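Local coordinates for protein SusD homolog (Bacteroides thetaiotaomicron, PDB 3EHM) that probably binds mucin O-glycans for uptake by this gut symbiont, as a member of the SusD family of outer-membrane lipoproteins, at residues 273-278 and 440-445; 358-361 and 366-369; 370-375 and 385-390; 391-396 and 422-427; 429-434 and 459-464. One frame throughout, in Å; residues are numbered along the deposited sequence.

Interaction 1 (273-278 and 440-445); sequences GATIWG and QKYLAL
I276 and L443 mark the nearest backbone approach, 7.3 Å from CA to CA, between helical segments 274-278 and 440-445. The two axes stay 11.1 Å apart and run at 112° to each other, a separation bridged mainly by the side chain of Y442. Its CG stands anti to the backbone N (chi1 167°), which carries the phenol across to the first turn of the opposing helix. There the hydroxyl end abuts two neighbouring residues: Y442 OH lies 3.4 Å from T275 CG2 and 3.5 Å from I276 N. Neither approach supplies its polar partner, for Y442 OH is hydrogen-bonded to I64 O, and I276 makes a backbone bond with G65. T275 meets the tyrosine at about a right angle with its methyl, while its OG1 is turned to the N of M465. I276 comes to the ring obliquely, with CB 4.2 Å from Y442 CE2. A second apolar touch lies alongside, where I276 CG1 is 4.2 Å from L443 CD1; that same methyl sits in the plane of the Y442 ring at its edge. All four residues are buried, and the contact is a steep helix-helix crossing inside the SusD-like fold, joining helix 274-282 to helix 429-445 across more than 160 residues of sequence.

Interaction 2 (358-361 and 366-369); sequences NLIG and TFYE
The ring of F367 meets the carbonyl of G361 edge-on: G361 O lies in the ring plane, 3.6 Å from F367 CE2 and 3.8 Å from F367 CZ. An oxygen placed there faces the slightly positive C-H rim of the ring, a weakly polar contact. The second touch of this first shell is apolar, with I360 CD1 4.2 Å from F367 CE2, reached obliquely to the ring. F367 gets there with CG anti to its carbonyl carbon (chi1 -66°), the ring leaning out from helix 364-378. I360 reaches in with an extended chain, chi2 174°, that makes CD1 its leading atom. G361 contributes backbone alone, and a CB on it would point away from the helix. The contact is small, 82 Å² over both sides, and lies at the surface, where it closes the linker between two consecutive helices, 344-356 and 364-378, of a SusD-like protein whose family belongs to the TPR clan. The linker starts from a Schellman motif: N358, with a positive phi of 56°, is its C-prime residue, and L359 N returns to A354 O while N358 N returns to A355 O. In the next shell, F367 also rests on K351 and A352 of helix 344-356, and I360 on K351 and A354 of the same helix and on I227 and L231 of helix 220-231. At the start of helix 364-378, which carries F367, T366 OG1 is hydrogen-bonded to D363 OD1.

Interaction 3 (370-375 and 385-390); sequences QGINIS and ATYLSG
I372 packs against Y387 and L388, and the path of its side chain from CB outward accounts for the whole contact. CB points toward 385-390 but is still 5.3 Å from Y387 CD1, too far to touch. The two branches divide the work from there. CG2 stands anti to the backbone N and runs into the tyrosine ring, 4.0 Å from Y387 CD1 and 4.1 Å from Y387 CE1; the approach is oblique, and the two side chains cross at about a right angle. CG1 takes the other direction, anti to the carbonyl carbon (chi1 -61°), and comes to 4.4 Å from L388 CD2. With chi2 at 175° the chain goes on straight, and at its tip I372 CD1 lies 3.4 Å from L388 CD2, closer than two methyl groups usually come. The I372 and L388 chains run antiparallel alongside each other, and their CA atoms are 8.3 Å apart, the nearest pair between the two backbones. Y387 is held at its far end as well, since its OH is hydrogen-bonded to Q440 NE2 of helix 429-445, while its ring meets that of F376 with planes at about 55°. I372 itself has V384 and F349 as further neighbours. Behind the contact, the chain leaves the short helix through G390 N, bonded at 3.1 Å to Y387 O. What results is apolar helix-to-helix packing, in which the short helix 384-388 folds back on helix 364-378 within the mostly helical SusD-like architecture.

Interaction 4 (391-396 and 422-427); sequences TGKPTG and DYTGNL
Two torsions bring K393 and D422 together. The lysine chain bends at its second torsion (chi2 61°) and then runs straight to NZ, while D422 sets CG anti to its backbone N (chi1 -176°), turning the carboxylate to meet it from the opposite direction. The outcome is a salt bridge that pins together two parts of the long loop region between helices 384-388 and 429-445, at the surface of the SusD-like fold. K393 NZ donates to D422 OD2 at 3.2 Å, and OD2 accepts with its syn lone pair. The same ammonium donates to T391 O at 2.9 Å, with a C=O...N angle of 146° and the donor tilted out of the carbonyl plane, which ties the lysine tip back to its own segment. The T391 and D422 side chains cross at about a right angle, with T391 CB 3.6 Å from D422 OD2 and T391 CG2 4.0 Å from D422 CG. D422 OD2 is also hydrogen-bonded to S417 OG. A methionine in place of K393 would probably leave the D422 charge without its mate and T391 O without this donor, loosening the link between the two loop parts. Further down the lysine chain the contact turns weaker: K393 CE passes 4.0 Å from T424 OG1, a hydroxyl hydrogen-bonded to N415 O.

Interaction 5 (429-434 and 459-464); sequences KQEEQL and TGFPYL
F461 lays the rim of its ring against the first turns of helix 429-445, with CE2 4.0 Å from L434 CD2 and 4.1 Å from L434 CG. The backbone before the ring is turned by an ST turn at the C-terminal end of helix 449-459: T459 OG1 accepts from F461 N at 3.0 Å with an N-H...O angle of 155°, and G460 between them leaves the helix with a positive phi of 96°. L434 CD2 approaches near the ring plane, at the edge, and the two side chains cross at about a right angle. The backbone of the helix takes part too, E431 O lying 3.7 Å from F461 CE2, obliquely to the ring. Alongside it the E431 carboxylate closes in, OE1 being 4.1 Å from F461 CZ and its plane 44° from that of the ring; the bend of E431 at chi2 turns the group back toward the phenyl. T459 O stands 4.0 Å above one ring face, offset toward the rim. Cutting F461 back to an alanine is likely to open a gap beside L434 and E431, leaving helix 429-445 without this packing against the segment that follows helix 449-459. R523 holds two groups beside the ring: NH1 forms a salt bridge with E431 OE2, the carboxylate oxygen farther from the phenyl, and NE bonds to T459 O.

How the interactions relate
Helix 429-445 is shared by interactions 1 and 5, whose segments alternate along the chain. Interactions 2, 3 and 4 are all nested inside the loop that interaction 1 closes. Several polar links join them: T424 N of interaction 4 lies 2.7 Å from E432 OE2 of interaction 5, Y423 OH of interaction 4 lies 2.9 Å from Q433 NE2 of interaction 5, and G278 O of interaction 1 lies 2.8 Å from T395 N of interaction 4. Packing adds L427 CD1 to F461 CZ, 3.6 Å, between interactions 4 and 5, and A444 CB to S375 OG, 3.5 Å, between interactions 1 and 3. Interactions 2 and 3 share helix 364-378, with centres about 15 Å apart.

Interaction 1 (273-278 and 440-445)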
# COMPACT_ATOMS: atom_id res chain seq x y z
N GLY A 273 5.21 -9.33 -10.75
CA GLY A 273 4.48 -10.38 -10.06
C GLY A 273 3.46 -11.10 -10.92
O GLY A 273 2.90 -10.52 -11.85
N ALA A 274 3.19 -12.36 -10.59
CA ALA A 274 2.24 -13.18 -11.35
C ALA A 274 0.81 -12.68 -11.28
O ALA A 274 0.11 -12.64 -12.29
CB ALA A 274 2.31 -14.62 -10.88
N THR A 275 0.37 -12.29 -10.09
CA THR A 275 -0.99 -11.82 -9.92
C THR A 275 -1.30 -10.60 -10.79
O THR A 275 -2.25 -10.61 -11.57
CB THR A 275 -1.28 -11.47 -8.45
OG1 THR A 275 -1.03 -12.62 -7.64
CG2 THR A 275 -2.74 -11.04 -8.29
N ILE A 276 -0.51 -9.54 -10.66
CA ILE A 276 -0.79 -8.36 -11.45
C ILE A 276 -0.64 -8.65 -12.95
O ILE A 276 -1.38 -8.12 -13.76
CB ILE A 276 0.11 -7.16 -11.02
CG1 ILE A 276 -0.43 -5.87 -11.65
CG2 ILE A 276 1.56 -7.41 -11.40
CD1 ILE A 276 0.25 -4.61 -11.13
N TRP A 277 0.30 -9.52 -13.31
CA TRP A 277 0.46 -9.87 -14.71
C TRP A 277 -0.80 -10.55 -15.22
O TRP A 277 -1.29 -10.25 -16.31
CB TRP A 277 1.64 -10.83 -14.92
CG TRP A 277 1.59 -11.47 -16.29
CD1 TRP A 277 1.97 -10.90 -17.47
CD2 TRP A 277 1.06 -12.76 -16.61
NE1 TRP A 277 1.70 -11.76 -18.51
CE2 TRP A 277 1.14 -12.91 -18.01
CE3 TRP A 277 0.51 -13.80 -15.85
CZ2 TRP A 277 0.70 -14.06 -18.67
CZ3 TRP A 277 0.07 -14.95 -16.50
CH2 TRP A 277 0.17 -15.07 -17.90
N GLY A 278 -1.33 -11.48 -14.43
CA GLY A 278 -2.53 -12.21 -14.81
C GLY A 278 -3.69 -11.30 -15.15
O GLY A 278 -4.39 -11.52 -16.15
N GLN A 440 -9.95 -3.29 -9.64
CA GLN A 440 -9.51 -2.15 -10.44
C GLN A 440 -8.70 -1.17 -9.59
O GLN A 440 -7.77 -0.53 -10.09
CB GLN A 440 -10.70 -1.45 -11.08
CG GLN A 440 -11.27 -2.21 -12.27
CD GLN A 440 -10.23 -2.45 -13.36
OE1 GLN A 440 -9.51 -1.53 -13.75
NE2 GLN A 440 -10.16 -3.68 -13.86
N LYS A 441 -9.05 -1.05 -8.31
CA LYS A 441 -8.30 -0.16 -7.43
C LYS A 441 -6.90 -0.75 -7.26
O LYS A 441 -5.91 -0.02 -7.24
CB LYS A 441 -8.98 -0.01 -6.07
CG LYS A 441 -8.24 0.96 -5.14
CD LYS A 441 -9.07 1.34 -3.91
CE LYS A 441 -9.25 0.17 -2.97
NZ LYS A 441 -9.98 0.61 -1.75
N TYR A 442 -6.83 -2.07 -7.15
CA TYR A 442 -5.57 -2.81 -7.00
C TYR A 442 -4.65 -2.46 -8.18
O TYR A 442 -3.46 -2.20 -8.01
CB TYR A 442 -5.86 -4.32 -6.99
CG TYR A 442 -4.66 -5.24 -7.16
CD1 TYR A 442 -3.96 -5.73 -6.05
CD2 TYR A 442 -4.26 -5.66 -8.42
CE1 TYR A 442 -2.89 -6.63 -6.21
CE2 TYR A 442 -3.21 -6.56 -8.59
CZ TYR A 442 -2.53 -7.04 -7.49
OH TYR A 442 -1.50 -7.93 -7.68
N LEU A 443 -5.22 -2.48 -9.38
CA LEU A 443 -4.47 -2.16 -10.59
C LEU A 443 -4.00 -0.70 -10.60
O LEU A 443 -2.87 -0.41 -10.99
CB LEU A 443 -5.33 -2.45 -11.82
CG LEU A 443 -5.12 -3.74 -12.63
CD1 LEU A 443 -4.50 -4.83 -11.79
CD2 LEU A 443 -6.45 -4.17 -13.21
N ALA A 444 -4.87 0.21 -10.17
CA ALA A 444 -4.54 1.63 -10.15
C ALA A 444 -3.59 2.04 -9.02
O ALA A 444 -2.89 3.04 -9.13
CB ALA A 444 -5.82 2.46 -10.06
N LEU A 445 -3.58 1.27 -7.94
CA LEU A 445 -2.72 1.57 -6.79
C LEU A 445 -1.25 1.25 -7.03
O LEU A 445 -0.38 1.77 -6.33
CB LEU A 445 -3.20 0.81 -5.55
CG LEU A 445 -4.34 1.41 -4.74
CD1 LEU A 445 -4.82 0.40 -3.70
CD2 LEU A 445 -3.87 2.69 -4.06

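Interaction 2 (358-361 and 366-369)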
# COMPACT_ATOMS: atom_id res chain seq x y z
N ASN A 358 -24.32 2.51 0.19
CA ASN A 358 -25.16 3.62 0.62
C ASN A 358 -24.60 4.55 1.70
O ASN A 358 -25.36 5.05 2.53
CB ASN A 358 -26.52 3.10 1.08
CG ASN A 358 -27.43 2.75 -0.08
OD1 ASN A 358 -27.11 1.90 -0.91
ND2 ASN A 358 -28.59 3.40 -0.13
N LEU A 359 -23.30 4.78 1.69
CA LEU A 359 -22.69 5.66 2.67
C LEU A 359 -22.70 7.09 2.12
O LEU A 359 -22.72 8.06 2.88
CB LEU A 359 -21.26 5.21 2.98
CG LEU A 359 -21.11 3.77 3.48
CD1 LEU A 359 -19.65 3.49 3.81
CD2 LEU A 359 -21.98 3.56 4.71
N ILE A 360 -22.70 7.21 0.80
CA ILE A 360 -22.73 8.50 0.12
C ILE A 360 -23.68 8.38 -1.06
O ILE A 360 -24.10 7.28 -1.42
CB ILE A 360 -21.35 8.92 -0.42
CG1 ILE A 360 -20.90 7.95 -1.52
CG2 ILE A 360 -20.33 8.97 0.70
CD1 ILE A 360 -19.62 8.36 -2.22
N GLY A 361 -24.01 9.52 -1.68
CA GLY A 361 -24.89 9.49 -2.83
C GLY A 361 -24.12 9.24 -4.11
O GLY A 361 -22.89 9.38 -4.15
N THR A 366 -20.61 4.80 -12.08
CA THR A 366 -20.05 6.06 -12.54
C THR A 366 -18.69 6.31 -11.89
O THR A 366 -17.71 6.60 -12.58
CB THR A 366 -20.98 7.25 -12.21
OG1 THR A 366 -22.28 7.00 -12.75
CG2 THR A 366 -20.44 8.54 -12.83
N PHE A 367 -18.63 6.20 -10.57
CA PHE A 367 -17.38 6.41 -9.85
C PHE A 367 -16.35 5.37 -10.29
O PHE A 367 -15.18 5.69 -10.45
CB PHE A 367 -17.60 6.30 -8.33
CG PHE A 367 -18.48 7.38 -7.76
CD1 PHE A 367 -18.25 8.71 -8.07
CD2 PHE A 367 -19.52 7.06 -6.89
CE1 PHE A 367 -19.06 9.72 -7.53
CE2 PHE A 367 -20.33 8.06 -6.35
CZ PHE A 367 -20.09 9.39 -6.67
N TYR A 368 -16.82 4.14 -10.47
CA TYR A 368 -15.96 3.04 -10.90
C TYR A 368 -15.30 3.34 -12.24
O TYR A 368 -14.08 3.25 -12.38
CB TYR A 368 -16.79 1.76 -11.03
CG TYR A 368 -16.08 0.58 -11.65
CD1 TYR A 368 -15.11 -0.14 -10.94
CD2 TYR A 368 -16.42 0.14 -12.93
CE1 TYR A 368 -14.52 -1.28 -11.49
CE2 TYR A 368 -15.83 -0.99 -13.49
CZ TYR A 368 -14.88 -1.69 -12.76
OH TYR A 368 -14.34 -2.82 -13.31
N GLU A 369 -16.10 3.69 -13.23
CA GLU A 369 -15.56 3.97 -14.54
C GLU A 369 -14.69 5.23 -14.57
O GLU A 369 -13.74 5.30 -15.34
CB GLU A 369 -16.69 4.04 -15.57
CG GLU A 369 -17.26 2.65 -15.89
CD GLU A 369 -18.26 2.64 -17.03
OE1 GLU A 369 -18.49 1.55 -17.61
OE2 GLU A 369 -18.82 3.70 -17.34

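Interaction 3 (370-375 and 385-390)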
# COMPACT_ATOMS: atom_id res chain seq x y z
N GLN A 370 -15.00 6.21 -13.73
CA GLN A 370 -14.18 7.42 -13.71
C GLN A 370 -12.83 7.13 -13.05
O GLN A 370 -11.81 7.73 -13.41
CB GLN A 370 -14.88 8.57 -12.98
CG GLN A 370 -14.07 9.86 -12.98
CD GLN A 370 -13.66 10.32 -14.38
OE1 GLN A 370 -12.79 11.18 -14.53
NE2 GLN A 370 -14.30 9.76 -15.40
N GLY A 371 -12.83 6.21 -12.10
CA GLY A 371 -11.59 5.83 -11.43
C GLY A 371 -10.65 5.18 -12.43
O GLY A 371 -9.45 5.46 -12.43
N ILE A 372 -11.19 4.32 -13.29
CA ILE A 372 -10.37 3.66 -14.29
C ILE A 372 -9.87 4.68 -15.31
O ILE A 372 -8.70 4.65 -15.71
CB ILE A 372 -11.17 2.55 -15.03
CG1 ILE A 372 -11.62 1.49 -14.03
CG2 ILE A 372 -10.31 1.93 -16.12
CD1 ILE A 372 -12.51 0.41 -14.63
N ASN A 373 -10.75 5.58 -15.72
CA ASN A 373 -10.39 6.62 -16.69
C ASN A 373 -9.24 7.47 -16.13
O ASN A 373 -8.26 7.74 -16.83
CB ASN A 373 -11.61 7.51 -16.95
CG ASN A 373 -11.35 8.56 -18.01
OD1 ASN A 373 -11.87 9.67 -17.92
ND2 ASN A 373 -10.56 8.22 -19.02
N ILE A 374 -9.36 7.88 -14.88
CA ILE A 374 -8.32 8.69 -14.24
C ILE A 374 -7.01 7.91 -14.15
O ILE A 374 -5.93 8.48 -14.34
CB ILE A 374 -8.76 9.13 -12.82
CG1 ILE A 374 -9.82 10.23 -12.93
CG2 ILE A 374 -7.56 9.64 -12.02
CD1 ILE A 374 -9.31 11.52 -13.57
N SER A 375 -7.10 6.61 -13.88
CA SER A 375 -5.90 5.80 -13.78
C SER A 375 -5.18 5.75 -15.12
O SER A 375 -3.96 5.85 -15.18
CB SER A 375 -6.23 4.38 -13.32
OG SER A 375 -5.06 3.57 -13.32
N ALA A 385 -12.24 3.24 -23.21
CA ALA A 385 -13.58 2.79 -23.59
C ALA A 385 -13.57 1.32 -24.01
O ALA A 385 -14.47 0.55 -23.66
CB ALA A 385 -14.13 3.65 -24.73
N THR A 386 -12.55 0.92 -24.76
CA THR A 386 -12.41 -0.46 -25.20
C THR A 386 -12.16 -1.34 -23.99
O THR A 386 -12.67 -2.45 -23.88
CB THR A 386 -11.23 -0.61 -26.19
OG1 THR A 386 -11.50 0.15 -27.38
CG2 THR A 386 -11.03 -2.09 -26.57
N TYR A 387 -11.35 -0.83 -23.06
CA TYR A 387 -11.03 -1.57 -21.85
C TYR A 387 -12.27 -1.78 -20.98
O TYR A 387 -12.48 -2.87 -20.44
CB TYR A 387 -9.95 -0.83 -21.05
CG TYR A 387 -9.52 -1.55 -19.79
CD1 TYR A 387 -10.10 -1.27 -18.55
CD2 TYR A 387 -8.52 -2.53 -19.84
CE1 TYR A 387 -9.69 -1.93 -17.39
CE2 TYR A 387 -8.11 -3.20 -18.69
CZ TYR A 387 -8.70 -2.90 -17.47
OH TYR A 387 -8.27 -3.54 -16.34
N LEU A 388 -13.09 -0.74 -20.85
CA LEU A 388 -14.31 -0.79 -20.04
C LEU A 388 -15.39 -1.71 -20.57
O LEU A 388 -16.30 -2.09 -19.83
CB LEU A 388 -14.89 0.62 -19.86
CG LEU A 388 -14.13 1.55 -18.91
CD1 LEU A 388 -14.72 2.95 -18.99
CD2 LEU A 388 -14.23 1.02 -17.49
N SER A 389 -15.33 -2.05 -21.85
CA SER A 389 -16.34 -2.93 -22.41
C SER A 389 -15.81 -4.36 -22.51
O SER A 389 -16.47 -5.25 -23.04
CB SER A 389 -16.79 -2.43 -23.79
OG SER A 389 -15.70 -2.36 -24.70
N GLY A 390 -14.60 -4.57 -21.99
CA GLY A 390 -14.00 -5.89 -22.03
C GLY A 390 -14.65 -6.87 -21.06
O GLY A 390 -15.00 -6.50 -19.94

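Interaction 4 (391-396 and 422-427)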
# COMPACT_ATOMS: atom_id res chain seq x y z
N THR A 391 -14.80 -8.11 -21.49
CA THR A 391 -15.42 -9.14 -20.66
C THR A 391 -14.46 -10.31 -20.41
O THR A 391 -14.88 -11.42 -20.08
CB THR A 391 -16.70 -9.68 -21.32
OG1 THR A 391 -16.37 -10.32 -22.55
CG2 THR A 391 -17.67 -8.53 -21.60
N GLY A 392 -13.17 -10.06 -20.58
CA GLY A 392 -12.18 -11.10 -20.36
C GLY A 392 -11.86 -11.27 -18.89
O GLY A 392 -12.03 -10.35 -18.09
N LYS A 393 -11.39 -12.46 -18.52
CA LYS A 393 -11.03 -12.75 -17.14
C LYS A 393 -9.52 -12.82 -17.01
O LYS A 393 -8.81 -12.99 -18.00
CB LYS A 393 -11.66 -14.08 -16.70
CG LYS A 393 -13.13 -13.99 -16.27
CD LYS A 393 -14.01 -13.50 -17.41
CE LYS A 393 -15.47 -13.45 -17.00
NZ LYS A 393 -16.32 -12.93 -18.12
N PRO A 394 -8.99 -12.68 -15.78
CA PRO A 394 -7.54 -12.74 -15.61
C PRO A 394 -6.94 -14.04 -16.14
O PRO A 394 -7.59 -15.08 -16.15
CB PRO A 394 -7.35 -12.57 -14.11
CG PRO A 394 -8.63 -13.07 -13.53
CD PRO A 394 -9.66 -12.51 -14.48
N THR A 395 -5.69 -13.96 -16.59
CA THR A 395 -5.01 -15.11 -17.14
C THR A 395 -4.33 -15.93 -16.06
O THR A 395 -3.65 -15.39 -15.19
CB THR A 395 -3.96 -14.68 -18.16
OG1 THR A 395 -4.56 -13.80 -19.11
CG2 THR A 395 -3.39 -15.90 -18.88
N GLY A 396 -4.52 -17.24 -16.12
CA GLY A 396 -3.90 -18.11 -15.14
C GLY A 396 -2.48 -18.43 -15.56
O GLY A 396 -2.09 -18.19 -16.70
N ASP A 422 -21.04 -7.03 -16.40
CA ASP A 422 -20.71 -8.42 -16.72
C ASP A 422 -20.45 -9.23 -15.44
O ASP A 422 -19.38 -9.09 -14.84
CB ASP A 422 -19.49 -8.45 -17.64
CG ASP A 422 -19.12 -9.84 -18.09
OD1 ASP A 422 -20.00 -10.56 -18.61
OD2 ASP A 422 -17.94 -10.22 -17.95
N TYR A 423 -21.39 -10.08 -15.05
CA TYR A 423 -21.25 -10.87 -13.83
C TYR A 423 -20.98 -12.36 -13.97
O TYR A 423 -21.66 -13.06 -14.72
CB TYR A 423 -22.48 -10.67 -12.94
CG TYR A 423 -22.73 -9.22 -12.64
CD1 TYR A 423 -23.70 -8.49 -13.33
CD2 TYR A 423 -21.93 -8.54 -11.72
CE1 TYR A 423 -23.86 -7.12 -13.12
CE2 TYR A 423 -22.08 -7.18 -11.51
CZ TYR A 423 -23.04 -6.47 -12.21
OH TYR A 423 -23.15 -5.11 -12.02
N THR A 424 -19.99 -12.84 -13.23
CA THR A 424 -19.63 -14.25 -13.26
C THR A 424 -20.68 -15.05 -12.50
O THR A 424 -20.95 -16.20 -12.84
CB THR A 424 -18.24 -14.46 -12.64
OG1 THR A 424 -17.27 -13.79 -13.45
CG2 THR A 424 -17.89 -15.94 -12.55
N GLY A 425 -21.28 -14.44 -11.49
CA GLY A 425 -22.32 -15.10 -10.73
C GLY A 425 -21.93 -16.09 -9.66
O GLY A 425 -22.79 -16.83 -9.17
N ASN A 426 -20.65 -16.14 -9.28
CA ASN A 426 -20.25 -17.06 -8.22
C ASN A 426 -20.59 -16.39 -6.89
O ASN A 426 -21.12 -17.02 -5.97
CB ASN A 426 -18.75 -17.37 -8.29
CG ASN A 426 -18.32 -18.35 -7.21
OD1 ASN A 426 -18.76 -19.50 -7.17
ND2 ASN A 426 -17.44 -17.90 -6.32
N LEU A 427 -20.29 -15.09 -6.79
CA LEU A 427 -20.59 -14.31 -5.60
C LEU A 427 -21.91 -13.58 -5.88
O LEU A 427 -22.39 -13.58 -7.01
CB LEU A 427 -19.51 -13.26 -5.35
CG LEU A 427 -18.04 -13.69 -5.27
CD1 LEU A 427 -17.16 -12.45 -5.16
CD2 LEU A 427 -17.83 -14.62 -4.09

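Interaction 5 (429-434 and 459-464)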
# COMPACT_ATOMS: atom_id res chain seq x y z
N LYS A 429 -24.38 -10.42 -6.57
CA LYS A 429 -24.14 -9.31 -7.47
C LYS A 429 -23.41 -8.17 -6.78
O LYS A 429 -22.43 -7.64 -7.32
CB LYS A 429 -25.46 -8.79 -8.05
CG LYS A 429 -25.28 -7.72 -9.10
CD LYS A 429 -26.61 -7.27 -9.66
CE LYS A 429 -26.43 -6.17 -10.69
NZ LYS A 429 -27.73 -5.74 -11.27
N GLN A 430 -23.87 -7.79 -5.59
CA GLN A 430 -23.22 -6.71 -4.85
C GLN A 430 -21.78 -7.08 -4.53
O GLN A 430 -20.88 -6.24 -4.64
CB GLN A 430 -23.98 -6.40 -3.56
CG GLN A 430 -23.42 -5.19 -2.81
CD GLN A 430 -24.19 -4.87 -1.54
OE1 GLN A 430 -24.30 -5.69 -0.64
NE2 GLN A 430 -24.72 -3.65 -1.47
N GLU A 431 -21.55 -8.32 -4.13
CA GLU A 431 -20.20 -8.78 -3.79
C GLU A 431 -19.28 -8.74 -5.00
O GLU A 431 -18.10 -8.41 -4.87
CB GLU A 431 -20.24 -10.20 -3.23
CG GLU A 431 -20.63 -10.29 -1.76
CD GLU A 431 -19.48 -9.92 -0.83
OE1 GLU A 431 -18.42 -10.59 -0.88
OE2 GLU A 431 -19.64 -8.97 -0.03
N GLU A 432 -19.80 -9.07 -6.18
CA GLU A 432 -18.97 -9.04 -7.38
C GLU A 432 -18.70 -7.61 -7.81
O GLU A 432 -17.63 -7.32 -8.35
CB GLU A 432 -19.63 -9.81 -8.54
CG GLU A 432 -18.69 -9.95 -9.73
CD GLU A 432 -19.15 -10.98 -10.75
OE1 GLU A 432 -20.12 -11.73 -10.47
OE2 GLU A 432 -18.53 -11.04 -11.84
N GLN A 433 -19.65 -6.72 -7.57
CA GLN A 433 -19.46 -5.32 -7.91
C GLN A 433 -18.32 -4.79 -7.05
O GLN A 433 -17.47 -4.03 -7.52
CB GLN A 433 -20.75 -4.53 -7.67
CG GLN A 433 -21.88 -4.96 -8.60
CD GLN A 433 -23.16 -4.17 -8.39
OE1 GLN A 433 -23.55 -3.88 -7.26
NE2 GLN A 433 -23.84 -3.84 -9.49
N LEU A 434 -18.30 -5.18 -5.77
CA LEU A 434 -17.22 -4.76 -4.88
C LEU A 434 -15.91 -5.36 -5.40
O LEU A 434 -14.87 -4.71 -5.42
CB LEU A 434 -17.46 -5.24 -3.45
CG LEU A 434 -16.30 -4.97 -2.47
CD1 LEU A 434 -16.11 -3.47 -2.31
CD2 LEU A 434 -16.59 -5.61 -1.12
N THR A 459 -10.98 -7.03 2.36
CA THR A 459 -12.06 -7.50 1.49
C THR A 459 -11.96 -8.89 0.90
O THR A 459 -12.98 -9.53 0.61
CB THR A 459 -12.25 -6.54 0.31
OG1 THR A 459 -11.14 -6.69 -0.60
CG2 THR A 459 -12.29 -5.10 0.79
N GLY A 460 -10.74 -9.37 0.69
CA GLY A 460 -10.56 -10.68 0.08
C GLY A 460 -10.34 -10.51 -1.41
O GLY A 460 -10.20 -11.49 -2.14
N PHE A 461 -10.30 -9.26 -1.87
CA PHE A 461 -10.10 -8.97 -3.28
C PHE A 461 -8.84 -8.14 -3.54
O PHE A 461 -8.40 -7.35 -2.70
CB PHE A 461 -11.30 -8.21 -3.85
CG PHE A 461 -12.62 -8.90 -3.63
CD1 PHE A 461 -12.79 -10.24 -3.95
CD2 PHE A 461 -13.71 -8.18 -3.14
CE1 PHE A 461 -14.03 -10.87 -3.79
CE2 PHE A 461 -14.95 -8.79 -2.98
CZ PHE A 461 -15.11 -10.14 -3.31
N PRO A 462 -8.22 -8.32 -4.72
CA PRO A 462 -8.66 -9.25 -5.76
C PRO A 462 -8.15 -10.65 -5.42
O PRO A 462 -7.34 -10.80 -4.51
CB PRO A 462 -8.00 -8.69 -7.01
CG PRO A 462 -6.69 -8.20 -6.47
CD PRO A 462 -7.09 -7.49 -5.19
N TYR A 463 -8.62 -11.66 -6.14
CA TYR A 463 -8.13 -13.01 -5.89
C TYR A 463 -6.67 -13.00 -6.31
O TYR A 463 -6.30 -12.36 -7.29
CB TYR A 463 -8.92 -14.04 -6.70
CG TYR A 463 -10.36 -14.20 -6.25
CD1 TYR A 463 -10.74 -13.93 -4.93
CD2 TYR A 463 -11.34 -14.65 -7.14
CE1 TYR A 463 -12.06 -14.12 -4.51
CE2 TYR A 463 -12.66 -14.84 -6.72
CZ TYR A 463 -13.01 -14.57 -5.41
OH TYR A 463 -14.31 -14.75 -5.00
N LEU A 464 -5.83 -13.72 -5.57
CA LEU A 464 -4.40 -13.73 -5.85
C LEU A 464 -3.84 -15.08 -6.24
O LEU A 464 -4.42 -16.13 -5.94
CB LEU A 464 -3.63 -13.26 -4.61
CG LEU A 464 -4.14 -12.02 -3.88
CD1 LEU A 464 -3.45 -11.91 -2.54
CD2 LEU A 464 -3.90 -10.79 -4.73